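Local coordinates for protein RMD9, mitochondrial (Saccharomyces cerevisiae S288C, PDB 7A9X) that binds a dodecameric motif in the 3'-untranslated regions of mitochondrial mRNAs and takes part in the processing or stability of these transcripts, at residues L44-D48 / F103-R107; V108-H113 / V164-G170; I190-K195 / A205-P209. All coordinates share one frame; numbering follows the deposited sequence.

In the fold
From the N terminus, contact 1 comes first. It closes a loop of 54 residues, which holds helices 52-59 and 78-97, and ties helix 41-48 to the start of helix 105-128. Contact 2 opens one residue later on that same helix. Its loop of 50 residues returns at 164-170, the loop leading into helix 168-180 and its first turn, where the first assigned PPR repeat begins. Contact 3 closes a loop of only nine residues, joining the end of helix 184-193 to the turn before helix 209-223. The three loops follow in series; none nests or crosses. Contact 2 touches both others: Phe103 meets Val108, and Val166 meets Phe206. The set thus runs from the N-terminal helices into the repeats.

Contact 1 (L44-D48 / F103-R107). With nucleotides of chain B.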
loop_
_atom_site.group_PDB
_atom_site.type_symbol
_atom_site.label_atom_id
_atom_site.label_comp_id
_atom_site.label_asym_id
_atom_site.label_seq_id
_atom_site.Cartn_x
_atom_site.Cartn_y
_atom_site.Cartn_z
ATOM N N LEU A 44 19.687 -6.030 -30.563
ATOM C CA LEU A 44 18.273 -5.922 -30.907
ATOM C C LEU A 44 17.580 -7.275 -30.819
ATOM O O LEU A 44 16.438 -7.364 -30.352
ATOM C CB LEU A 44 18.114 -5.331 -32.307
ATOM C CG LEU A 44 18.351 -3.828 -32.475
ATOM C CD1 LEU A 44 18.482 -3.478 -33.946
ATOM C CD2 LEU A 44 17.223 -3.034 -31.841
ATOM N N LEU A 45 18.250 -8.338 -31.265
ATOM C CA LEU A 45 17.644 -9.664 -31.217
ATOM C C LEU A 45 17.445 -10.131 -29.781
ATOM O O LEU A 45 16.377 -10.650 -29.437
ATOM C CB LEU A 45 18.501 -10.662 -31.996
ATOM C CG LEU A 45 17.988 -11.036 -33.390
ATOM C CD1 LEU A 45 16.640 -11.739 -33.294
ATOM C CD2 LEU A 45 17.896 -9.813 -34.297
ATOM N N SER A 46 18.459 -9.948 -28.931
ATOM C CA SER A 46 18.334 -10.356 -27.537
ATOM C C SER A 46 17.312 -9.505 -26.796
ATOM O O SER A 46 16.626 -10.007 -25.899
ATOM C CB SER A 46 19.696 -10.282 -26.841
ATOM O OG SER A 46 20.229 -8.970 -26.912
ATOM N N PHE A 47 17.200 -8.221 -27.152
ATOM C CA PHE A 47 16.199 -7.361 -26.528
ATOM C C PHE A 47 14.793 -7.866 -26.813
ATOM O O PHE A 47 13.942 -7.896 -25.917
ATOM C CB PHE A 47 16.365 -5.922 -27.023
ATOM C CG PHE A 47 15.307 -4.970 -26.519
ATOM C CD1 PHE A 47 14.156 -4.731 -27.257
ATOM C CD2 PHE A 47 15.471 -4.302 -25.316
ATOM C CE1 PHE A 47 13.185 -3.856 -26.799
ATOM C CE2 PHE A 47 14.502 -3.421 -24.853
ATOM C CZ PHE A 47 13.358 -3.198 -25.595
ATOM N N ASP A 48 14.530 -8.274 -28.056
ATOM C CA ASP A 48 13.201 -8.760 -28.407
ATOM C C ASP A 48 12.872 -10.051 -27.670
ATOM O O ASP A 48 11.742 -10.235 -27.205
ATOM C CB ASP A 48 13.095 -8.953 -29.917
ATOM C CG ASP A 48 13.118 -7.640 -30.676
ATOM O OD1 ASP A 48 13.313 -6.585 -30.034
ATOM O OD2 ASP A 48 12.936 -7.658 -31.912
ATOM N N PHE A 103 15.630 0.999 -33.295
ATOM C CA PHE A 103 14.956 0.918 -32.001
ATOM C C PHE A 103 13.619 1.655 -32.098
ATOM O O PHE A 103 13.418 2.745 -31.560
ATOM C CB PHE A 103 15.847 1.484 -30.904
ATOM C CG PHE A 103 15.602 0.881 -29.555
ATOM C CD1 PHE A 103 15.703 -0.485 -29.366
ATOM C CD2 PHE A 103 15.280 1.682 -28.473
ATOM C CE1 PHE A 103 15.477 -1.045 -28.125
ATOM C CE2 PHE A 103 15.055 1.129 -27.229
ATOM C CZ PHE A 103 15.153 -0.235 -27.053
ATOM N N ASN A 104 12.695 1.018 -32.816
ATOM C CA ASN A 104 11.429 1.631 -33.185
ATOM C C ASN A 104 10.573 1.921 -31.950
ATOM O O ASN A 104 10.913 1.571 -30.816
ATOM C CB ASN A 104 10.667 0.727 -34.156
ATOM C CG ASN A 104 10.523 -0.696 -33.641
ATOM O OD1 ASN A 104 10.874 -0.993 -32.501
ATOM N ND2 ASN A 104 9.998 -1.580 -34.482
ATOM N N ALA A 105 9.434 2.575 -32.192
ATOM C CA ALA A 105 8.513 2.881 -31.104
ATOM C C ALA A 105 7.931 1.615 -30.491
ATOM O O ALA A 105 7.555 1.612 -29.313
ATOM C CB ALA A 105 7.392 3.790 -31.607
ATOM N N TYR A 106 7.852 0.535 -31.271
ATOM C CA TYR A 106 7.320 -0.723 -30.755
ATOM C C TYR A 106 8.213 -1.290 -29.660
ATOM O O TYR A 106 7.730 -1.669 -28.587
ATOM C CB TYR A 106 7.162 -1.724 -31.900
ATOM C CG TYR A 106 6.590 -3.061 -31.484
ATOM C CD1 TYR A 106 5.222 -3.229 -31.319
ATOM C CD2 TYR A 106 7.416 -4.159 -31.271
ATOM C CE1 TYR A 106 4.693 -4.449 -30.945
ATOM C CE2 TYR A 106 6.895 -5.384 -30.896
ATOM C CZ TYR A 106 5.532 -5.523 -30.735
ATOM O OH TYR A 106 5.007 -6.739 -30.362
ATOM N N ARG A 107 9.524 -1.355 -29.912
ATOM C CA ARG A 107 10.442 -1.913 -28.923
ATOM C C ARG A 107 10.448 -1.090 -27.642
ATOM O O ARG A 107 10.472 -1.648 -26.538
ATOM C CB ARG A 107 11.850 -2.008 -29.510
ATOM C CG ARG A 107 12.027 -3.152 -30.494
ATOM C CD ARG A 107 13.452 -3.235 -31.009
ATOM N NE ARG A 107 13.630 -4.358 -31.925
ATOM C CZ ARG A 107 13.435 -4.290 -33.239
ATOM N NH1 ARG A 107 13.619 -5.364 -33.994
ATOM N NH2 ARG A 107 13.056 -3.149 -33.798
ATOM P P A B 3 -6.367 -1.870 -26.565
ATOM O OP1 A B 3 -7.299 -2.012 -25.416
ATOM O OP2 A B 3 -5.851 -0.527 -26.935
ATOM O "O5'" A B 3 -5.115 -2.810 -26.289
ATOM C "C5'" A B 3 -5.288 -4.169 -25.921
ATOM C "C4'" A B 3 -3.976 -4.907 -25.952
ATOM O "O4'" A B 3 -3.448 -4.901 -27.302
ATOM C "C3'" A B 3 -2.861 -4.304 -25.111
ATOM O "O3'" A B 3 -2.953 -4.678 -23.746
ATOM C "C2'" A B 3 -1.603 -4.811 -25.806
ATOM O "O2'" A B 3 -1.321 -6.150 -25.425
ATOM C "C1'" A B 3 -2.041 -4.809 -27.273
ATOM N N9 A B 3 -1.640 -3.578 -27.978
ATOM C C8 A B 3 -2.350 -2.409 -28.102
ATOM N N7 A B 3 -1.729 -1.484 -28.795
ATOM C C5 A B 3 -0.530 -2.085 -29.151
ATOM C C6 A B 3 0.574 -1.630 -29.894
ATOM N N6 A B 3 0.653 -0.413 -30.433
ATOM N N1 A B 3 1.610 -2.481 -30.065
ATOM C C2 A B 3 1.534 -3.703 -29.525
ATOM N N3 A B 3 0.552 -4.246 -28.809
ATOM C C4 A B 3 -0.461 -3.375 -28.655
#
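Arg107 and Asp48 form a salt bridge between helix 105-128 and helix 41-48. Arg107 NE donates to Asp48 OD1 at 2.9 Å, on the syn lone pair of that oxygen. The bond is bent, and OD1 lies somewhat out of the guanidinium plane. Arg107 NH1 adds a weak bond to Asp48 OD2 at 3.2 Å. The carboxylate and guanidinium planes are only 20° apart, although the two side chains approach at a slant. Leu44 CD2 covers one face of the guanidinium, 3.8 Å from Arg107 NE. The same methyl meets the edge of the Phe103 ring at CD1.

Beside the salt bridge, Phe103 points an edge at the face of Phe47 in a T-shaped pair, with planes at 66°. The Phe47 ring is set there by CG lying anti to the backbone N (chi1 175°). Phe47 CZ, at the ring edge, comes 3.4 Å from Arg107 O, and Phe47 CE1 rests against Arg107 CB. Leu97 of helix 78-97 touches Leu44, Phe47 and Phe103.

Farther out, Asn104 is the N-cap of helix 105-128. Its OD1 accepts from Arg107 N at 2.9 Å and so fixes the backbone that carries the arginine. Tyr106, just before Arg107, brings the edge of its ring to the base of A3 of chain B, with Tyr106 CE1 3.5 Å from A3 C2. A leucine in place of Arg107 would probably leave the Asp48 carboxylate without its charged mate. The contact therefore couples a two-point ionic pair, sheltered on one side by Leu44, to an aromatic pair, and joins the N-terminal helix to a helix that reaches the RNA.

Contact 2 (V108-H113 / V164-G170). With nucleotides of chain B.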
loop_
_atom_site.group_PDB
_atom_site.type_symbol
_atom_site.label_atom_id
_atom_site.label_comp_id
_atom_site.label_asym_id
_atom_site.label_seq_id
_atom_site.Cartn_x
_atom_site.Cartn_y
_atom_site.Cartn_z
ATOM N N VAL A 108 10.428 0.238 -27.766
ATOM C CA VAL A 108 10.377 1.091 -26.584
ATOM C C VAL A 108 9.066 0.884 -25.838
ATOM O O VAL A 108 9.041 0.810 -24.603
ATOM C CB VAL A 108 10.577 2.566 -26.980
ATOM C CG1 VAL A 108 10.526 3.466 -25.752
ATOM C CG2 VAL A 108 11.896 2.743 -27.715
ATOM N N SER A 109 7.959 0.775 -26.575
ATOM C CA SER A 109 6.655 0.595 -25.946
ATOM C C SER A 109 6.567 -0.738 -25.214
ATOM O O SER A 109 6.004 -0.813 -24.115
ATOM C CB SER A 109 5.551 0.703 -26.996
ATOM O OG SER A 109 5.556 1.980 -27.611
ATOM N N ARG A 110 7.112 -1.802 -25.809
ATOM C CA ARG A 110 7.116 -3.098 -25.139
ATOM C C ARG A 110 7.946 -3.061 -23.863
ATOM O O ARG A 110 7.616 -3.741 -22.885
ATOM C CB ARG A 110 7.640 -4.177 -26.088
ATOM C CG ARG A 110 6.773 -4.401 -27.322
ATOM C CD ARG A 110 5.718 -5.472 -27.092
ATOM N NE ARG A 110 6.282 -6.819 -27.160
ATOM C CZ ARG A 110 5.573 -7.934 -27.012
ATOM N NH1 ARG A 110 6.170 -9.117 -27.088
ATOM N NH2 ARG A 110 4.268 -7.871 -26.784
ATOM N N LEU A 111 9.022 -2.269 -23.851
ATOM C CA LEU A 111 9.827 -2.135 -22.641
ATOM C C LEU A 111 9.074 -1.380 -21.554
ATOM O O LEU A 111 9.103 -1.775 -20.383
ATOM C CB LEU A 111 11.146 -1.433 -22.958
ATOM C CG LEU A 111 12.082 -1.233 -21.766
ATOM C CD1 LEU A 111 12.475 -2.576 -21.172
ATOM C CD2 LEU A 111 13.313 -0.445 -22.178
ATOM N N ILE A 112 8.395 -0.288 -21.924
ATOM C CA ILE A 112 7.633 0.485 -20.945
ATOM C C ILE A 112 6.539 -0.374 -20.324
ATOM O O ILE A 112 6.339 -0.364 -19.103
ATOM C CB ILE A 112 7.051 1.753 -21.596
ATOM C CG1 ILE A 112 8.171 2.671 -22.091
ATOM C CG2 ILE A 112 6.159 2.486 -20.614
ATOM C CD1 ILE A 112 7.666 3.922 -22.779
ATOM N N HIS A 113 5.811 -1.122 -21.155
ATOM C CA HIS A 113 4.806 -2.047 -20.642
ATOM C C HIS A 113 5.429 -3.039 -19.667
ATOM O O HIS A 113 4.863 -3.320 -18.602
ATOM C CB HIS A 113 4.134 -2.772 -21.811
ATOM C CG HIS A 113 3.023 -3.695 -21.411
ATOM N ND1 HIS A 113 2.384 -4.516 -22.314
ATOM C CD2 HIS A 113 2.436 -3.925 -20.213
ATOM C CE1 HIS A 113 1.454 -5.216 -21.690
ATOM N NE2 HIS A 113 1.463 -4.875 -20.413
ATOM N N VAL A 164 14.418 8.402 -28.541
ATOM C CA VAL A 164 13.621 7.240 -28.905
ATOM C C VAL A 164 12.182 7.679 -29.120
ATOM O O VAL A 164 11.728 8.687 -28.570
ATOM C CB VAL A 164 13.699 6.131 -27.832
ATOM C CG1 VAL A 164 15.108 5.563 -27.756
ATOM C CG2 VAL A 164 13.269 6.673 -26.477
ATOM N N SER A 165 11.467 6.916 -29.937
ATOM C CA SER A 165 10.062 7.162 -30.221
ATOM C C SER A 165 9.186 6.196 -29.435
ATOM O O SER A 165 9.638 5.149 -28.966
ATOM C CB SER A 165 9.780 7.026 -31.718
ATOM O OG SER A 165 8.390 7.076 -31.980
ATOM N N VAL A 166 7.913 6.559 -29.297
ATOM C CA VAL A 166 6.955 5.733 -28.574
ATOM C C VAL A 166 5.592 5.871 -29.239
ATOM O O VAL A 166 5.284 6.888 -29.869
ATOM C CB VAL A 166 6.901 6.116 -27.073
ATOM C CG1 VAL A 166 6.136 7.421 -26.861
ATOM C CG2 VAL A 166 6.320 4.980 -26.249
ATOM N N SER A 167 4.782 4.824 -29.112
ATOM C CA SER A 167 3.440 4.791 -29.663
ATOM C C SER A 167 2.428 5.162 -28.582
ATOM O O SER A 167 2.776 5.407 -27.425
ATOM C CB SER A 167 3.138 3.410 -30.247
ATOM O OG SER A 167 3.009 2.441 -29.219
ATOM N N GLY A 168 1.151 5.203 -28.968
ATOM C CA GLY A 168 0.104 5.450 -27.991
ATOM C C GLY A 168 -0.036 4.331 -26.980
ATOM O O GLY A 168 -0.426 4.569 -25.833
ATOM N N TYR A 169 0.276 3.100 -27.391
ATOM C CA TYR A 169 0.292 1.979 -26.459
ATOM C C TYR A 169 1.403 2.144 -25.427
ATOM O O TYR A 169 1.180 1.940 -24.228
ATOM C CB TYR A 169 0.426 0.675 -27.252
ATOM C CG TYR A 169 1.108 -0.487 -26.566
ATOM C CD1 TYR A 169 0.431 -1.279 -25.645
ATOM C CD2 TYR A 169 2.418 -0.830 -26.888
ATOM C CE1 TYR A 169 1.052 -2.357 -25.038
ATOM C CE2 TYR A 169 3.046 -1.904 -26.288
ATOM C CZ TYR A 169 2.362 -2.664 -25.365
ATOM O OH TYR A 169 2.993 -3.735 -24.770
ATOM N N GLY A 170 2.597 2.547 -25.868
ATOM C CA GLY A 170 3.672 2.814 -24.928
ATOM C C GLY A 170 3.462 4.066 -24.106
ATOM O O GLY A 170 3.909 4.140 -22.956
ATOM P P A B 3 -6.367 -1.870 -26.565
ATOM O OP1 A B 3 -7.299 -2.012 -25.416
ATOM O OP2 A B 3 -5.851 -0.527 -26.935
ATOM O "O5'" A B 3 -5.115 -2.810 -26.289
ATOM C "C5'" A B 3 -5.288 -4.169 -25.921
ATOM C "C4'" A B 3 -3.976 -4.907 -25.952
ATOM O "O4'" A B 3 -3.448 -4.901 -27.302
ATOM C "C3'" A B 3 -2.861 -4.304 -25.111
ATOM O "O3'" A B 3 -2.953 -4.678 -23.746
ATOM C "C2'" A B 3 -1.603 -4.811 -25.806
ATOM O "O2'" A B 3 -1.321 -6.150 -25.425
ATOM C "C1'" A B 3 -2.041 -4.809 -27.273
ATOM N N9 A B 3 -1.640 -3.578 -27.978
ATOM C C8 A B 3 -2.350 -2.409 -28.102
ATOM N N7 A B 3 -1.729 -1.484 -28.795
ATOM C C5 A B 3 -0.530 -2.085 -29.151
ATOM C C6 A B 3 0.574 -1.630 -29.894
ATOM N N6 A B 3 0.653 -0.413 -30.433
ATOM N N1 A B 3 1.610 -2.481 -30.065
ATOM C C2 A B 3 1.534 -3.703 -29.525
ATOM N N3 A B 3 0.552 -4.246 -28.809
ATOM C C4 A B 3 -0.461 -3.375 -28.655
ATOM P P A B 4 -2.339 -3.748 -22.589
ATOM O OP1 A B 4 -1.749 -2.535 -23.209
ATOM O OP2 A B 4 -1.499 -4.614 -21.726
ATOM O "O5'" A B 4 -3.602 -3.333 -21.708
ATOM C "C5'" A B 4 -4.664 -2.562 -22.250
ATOM C "C4'" A B 4 -5.981 -2.900 -21.593
ATOM O "O4'" A B 4 -6.431 -4.209 -22.036
ATOM C "C3'" A B 4 -5.962 -3.009 -20.075
ATOM O "O3'" A B 4 -6.038 -1.752 -19.425
ATOM C "C2'" A B 4 -7.155 -3.915 -19.795
ATOM O "O2'" A B 4 -8.372 -3.189 -19.883
ATOM C "C1'" A B 4 -7.077 -4.882 -20.976
ATOM N N9 A B 4 -6.283 -6.074 -20.632
ATOM C C8 A B 4 -5.028 -6.409 -21.080
ATOM N N7 A B 4 -4.574 -7.531 -20.576
ATOM C C5 A B 4 -5.595 -7.959 -19.737
ATOM C C6 A B 4 -5.730 -9.089 -18.909
ATOM N N6 A B 4 -4.795 -10.033 -18.785
ATOM N N1 A B 4 -6.875 -9.219 -18.203
ATOM C C2 A B 4 -7.816 -8.272 -18.326
ATOM N N3 A B 4 -7.806 -7.167 -19.071
ATOM C C4 A B 4 -6.654 -7.070 -19.759
HETATM O O HOH W 1 2.610 -5.878 -26.089
#
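The backbones of Ser109 and Gly170 meet closely, CA to CA 3.9 Å, where helix 105-128 passes the start of helix 168-180. Gly170 brings no side chain, and Ser109 CB and OG settle against its CA. Ser109 OG is also 3.0 Å from Ser167 OG, and it receives a weak but straight bond from Ser167 N. Its strongest polar partner is Ala105 O, one turn earlier in its own helix. Ser167 is the N-cap of helix 168-180, through a weak bond from Tyr169 N.

Apolar side chains pack next to this polar group. Val108 CG2 meets Val164 CB. The Ile112 and Val166 side chains cross at about a right angle, Ile112 CD1 lying 3.9 Å from Val166 CG2. Ile155 and Ile159 of helix 151-161 continue this packing. Val108 CB, by contrast, lies on a carbonyl oxygen, Ser165 O.

Tyr169 CG lies anti to the backbone N (chi1 151°), which carries the ring past Ser109 CB to His113. Tyr169 OH and His113 ND1 are hydrogen-bonded at 2.6 Å, with the hydroxyl near the imidazole plane; either may be the donor. The hydroxyl also meets a water, which accepts from Arg110 NH2 at 2.7 Å. Arg110 NH1 is hydrogen-bonded to Ser52 OG. His173 stacks on the His113 ring.

The RNA meets the same two rings. The base of A3 of chain B lies over one face of Tyr169, with C4 displaced toward the rim. OP1 of A4 of chain B sits at the edge of this ring, 3.4 Å from Tyr169 CE1, and OP2 comes 3.0 Å from His113 CE1. Its hydroxyl gripped by His113 and a water, Tyr169 offers one ring face to a base while the phosphate that follows lies against both rings.

Contact 3 (I190-K195 / A205-P209); sequences IWEASK and AFQEP
Trp191 and Phe206 join the end of the first assigned PPR repeat to the type I beta turn, Ala205 to Glu208, that leads into the second. PPR repeats are helical hairpins. Here the end of helix 184-193 packs on the turn before helix 209-223.

The Phe206 ring lies with one face toward Ser194. Ser194 CB stands 3.9 Å from the centroid of the Phe206 ring, a CH-pi contact over the face, displaced toward the rim. Trp191 CD1 comes to the edge of the same ring, 4.2 Å from Phe206 CD2, and Ile190 CG2 touches Phe206 CE2. Ala171 and Leu175 of helix 168-180 also touch Phe206.

Gln207 crosses Trp191 at about a right angle, its amide turned 40° from the indole plane. The Gln207 chain bends at chi2 (-61°), which turns the amide back toward Trp191 and Lys195, with Gln207 NE2 3.5 Å from Lys195 CG. Lys195 runs extended, with CE over one face of the indole and NZ in a salt bridge to Glu192 OE2. Helix 209-223 touches the indole through Val211, Met215 and Leu219. The indole N-H is spent on the turn: Trp191 NE1 donates to Phe206 O at 2.9 Å, with the oxygen near the ring plane.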
loop_
_atom_site.group_PDB
_atom_site.type_symbol
_atom_site.label_atom_id
_atom_site.label_comp_id
_atom_site.label_asym_id
_atom_site.label_seq_id
_atom_site.Cartn_x
_atom_site.Cartn_y
_atom_site.Cartn_z
ATOM N N ILE A 190 4.556 15.703 -18.598
ATOM C CA ILE A 190 5.048 14.864 -19.689
ATOM C C ILE A 190 4.066 14.869 -20.853
ATOM O O ILE A 190 4.462 14.968 -22.021
ATOM C CB ILE A 190 5.316 13.433 -19.186
ATOM C CG1 ILE A 190 6.473 13.426 -18.188
ATOM C CG2 ILE A 190 5.606 12.494 -20.350
ATOM C CD1 ILE A 190 6.775 12.048 -17.625
ATOM N N TRP A 191 2.769 14.768 -20.553
ATOM C CA TRP A 191 1.766 14.713 -21.611
ATOM C C TRP A 191 1.719 16.023 -22.386
ATOM O O TRP A 191 1.741 16.027 -23.623
ATOM C CB TRP A 191 0.397 14.381 -21.015
ATOM C CG TRP A 191 -0.730 14.441 -22.005
ATOM C CD1 TRP A 191 -0.978 13.567 -23.025
ATOM C CD2 TRP A 191 -1.770 15.425 -22.059
ATOM N NE1 TRP A 191 -2.105 13.950 -23.714
ATOM C CE2 TRP A 191 -2.610 15.087 -23.140
ATOM C CE3 TRP A 191 -2.071 16.559 -21.299
ATOM C CZ2 TRP A 191 -3.730 15.846 -23.481
ATOM C CZ3 TRP A 191 -3.183 17.310 -21.638
ATOM C CH2 TRP A 191 -3.999 16.951 -22.718
ATOM N N GLU A 192 1.667 17.151 -21.676
ATOM C CA GLU A 192 1.566 18.434 -22.355
ATOM C C GLU A 192 2.886 18.842 -22.997
ATOM O O GLU A 192 2.885 19.608 -23.967
ATOM C CB GLU A 192 1.083 19.508 -21.378
ATOM C CG GLU A 192 0.038 20.441 -21.973
ATOM C CD GLU A 192 -1.165 20.625 -21.069
ATOM O OE1 GLU A 192 -1.030 20.428 -19.843
ATOM O OE2 GLU A 192 -2.252 20.958 -21.589
ATOM N N ALA A 193 4.015 18.346 -22.484
ATOM C CA ALA A 193 5.284 18.600 -23.154
ATOM C C ALA A 193 5.412 17.794 -24.440
ATOM O O ALA A 193 6.201 18.165 -25.316
ATOM C CB ALA A 193 6.455 18.292 -22.223
ATOM N N SER A 194 4.653 16.703 -24.571
ATOM C CA SER A 194 4.658 15.935 -25.807
ATOM C C SER A 194 4.029 16.703 -26.961
ATOM O O SER A 194 4.271 16.358 -28.121
ATOM C CB SER A 194 3.924 14.609 -25.608
ATOM O OG SER A 194 2.554 14.835 -25.328
ATOM N N LYS A 195 3.224 17.729 -26.671
ATOM C CA LYS A 195 2.637 18.530 -27.740
ATOM C C LYS A 195 3.714 19.248 -28.542
ATOM O O LYS A 195 3.651 19.300 -29.777
ATOM C CB LYS A 195 1.642 19.535 -27.157
ATOM C CG LYS A 195 0.471 18.914 -26.410
ATOM C CD LYS A 195 -0.438 19.994 -25.843
ATOM C CE LYS A 195 -1.621 19.391 -25.109
ATOM N NZ LYS A 195 -2.477 20.440 -24.495
ATOM N N ALA A 205 1.010 10.403 -31.036
ATOM C CA ALA A 205 0.685 9.229 -30.231
ATOM C C ALA A 205 0.158 9.630 -28.861
ATOM O O ALA A 205 -0.766 8.998 -28.336
ATOM C CB ALA A 205 1.913 8.329 -30.095
ATOM N N PHE A 206 0.726 10.683 -28.269
ATOM C CA PHE A 206 0.267 11.161 -26.969
ATOM C C PHE A 206 -1.097 11.837 -27.032
ATOM O O PHE A 206 -1.666 12.136 -25.977
ATOM C CB PHE A 206 1.288 12.129 -26.368
ATOM C CG PHE A 206 2.415 11.452 -25.633
ATOM C CD1 PHE A 206 3.520 10.969 -26.319
ATOM C CD2 PHE A 206 2.377 11.314 -24.253
ATOM C CE1 PHE A 206 4.559 10.352 -25.643
ATOM C CE2 PHE A 206 3.413 10.697 -23.572
ATOM C CZ PHE A 206 4.505 10.216 -24.267
ATOM N N GLN A 207 -1.629 12.088 -28.227
ATOM C CA GLN A 207 -2.948 12.680 -28.390
ATOM C C GLN A 207 -3.994 11.665 -28.829
ATOM O O GLN A 207 -5.143 12.044 -29.082
ATOM C CB GLN A 207 -2.887 13.837 -29.389
ATOM C CG GLN A 207 -1.957 14.959 -28.959
ATOM C CD GLN A 207 -2.379 15.586 -27.645
ATOM O OE1 GLN A 207 -3.570 15.716 -27.359
ATOM N NE2 GLN A 207 -1.400 15.974 -26.834
ATOM N N GLU A 208 -3.623 10.392 -28.926
ATOM C CA GLU A 208 -4.568 9.357 -29.305
ATOM C C GLU A 208 -5.655 9.206 -28.240
ATOM O O GLU A 208 -5.431 9.520 -27.067
ATOM C CB GLU A 208 -3.842 8.029 -29.509
ATOM C CG GLU A 208 -2.913 8.019 -30.716
ATOM C CD GLU A 208 -2.187 6.700 -30.888
ATOM O OE1 GLU A 208 -1.115 6.694 -31.531
ATOM O OE2 GLU A 208 -2.687 5.672 -30.382
ATOM N N PRO A 209 -6.845 8.731 -28.629
ATOM C CA PRO A 209 -7.965 8.671 -27.669
ATOM C C PRO A 209 -7.667 7.891 -26.399
ATOM O O PRO A 209 -8.117 8.295 -25.319
ATOM C CB PRO A 209 -9.081 8.009 -28.489
ATOM C CG PRO A 209 -8.778 8.384 -29.896
ATOM C CD PRO A 209 -7.277 8.413 -30.001
#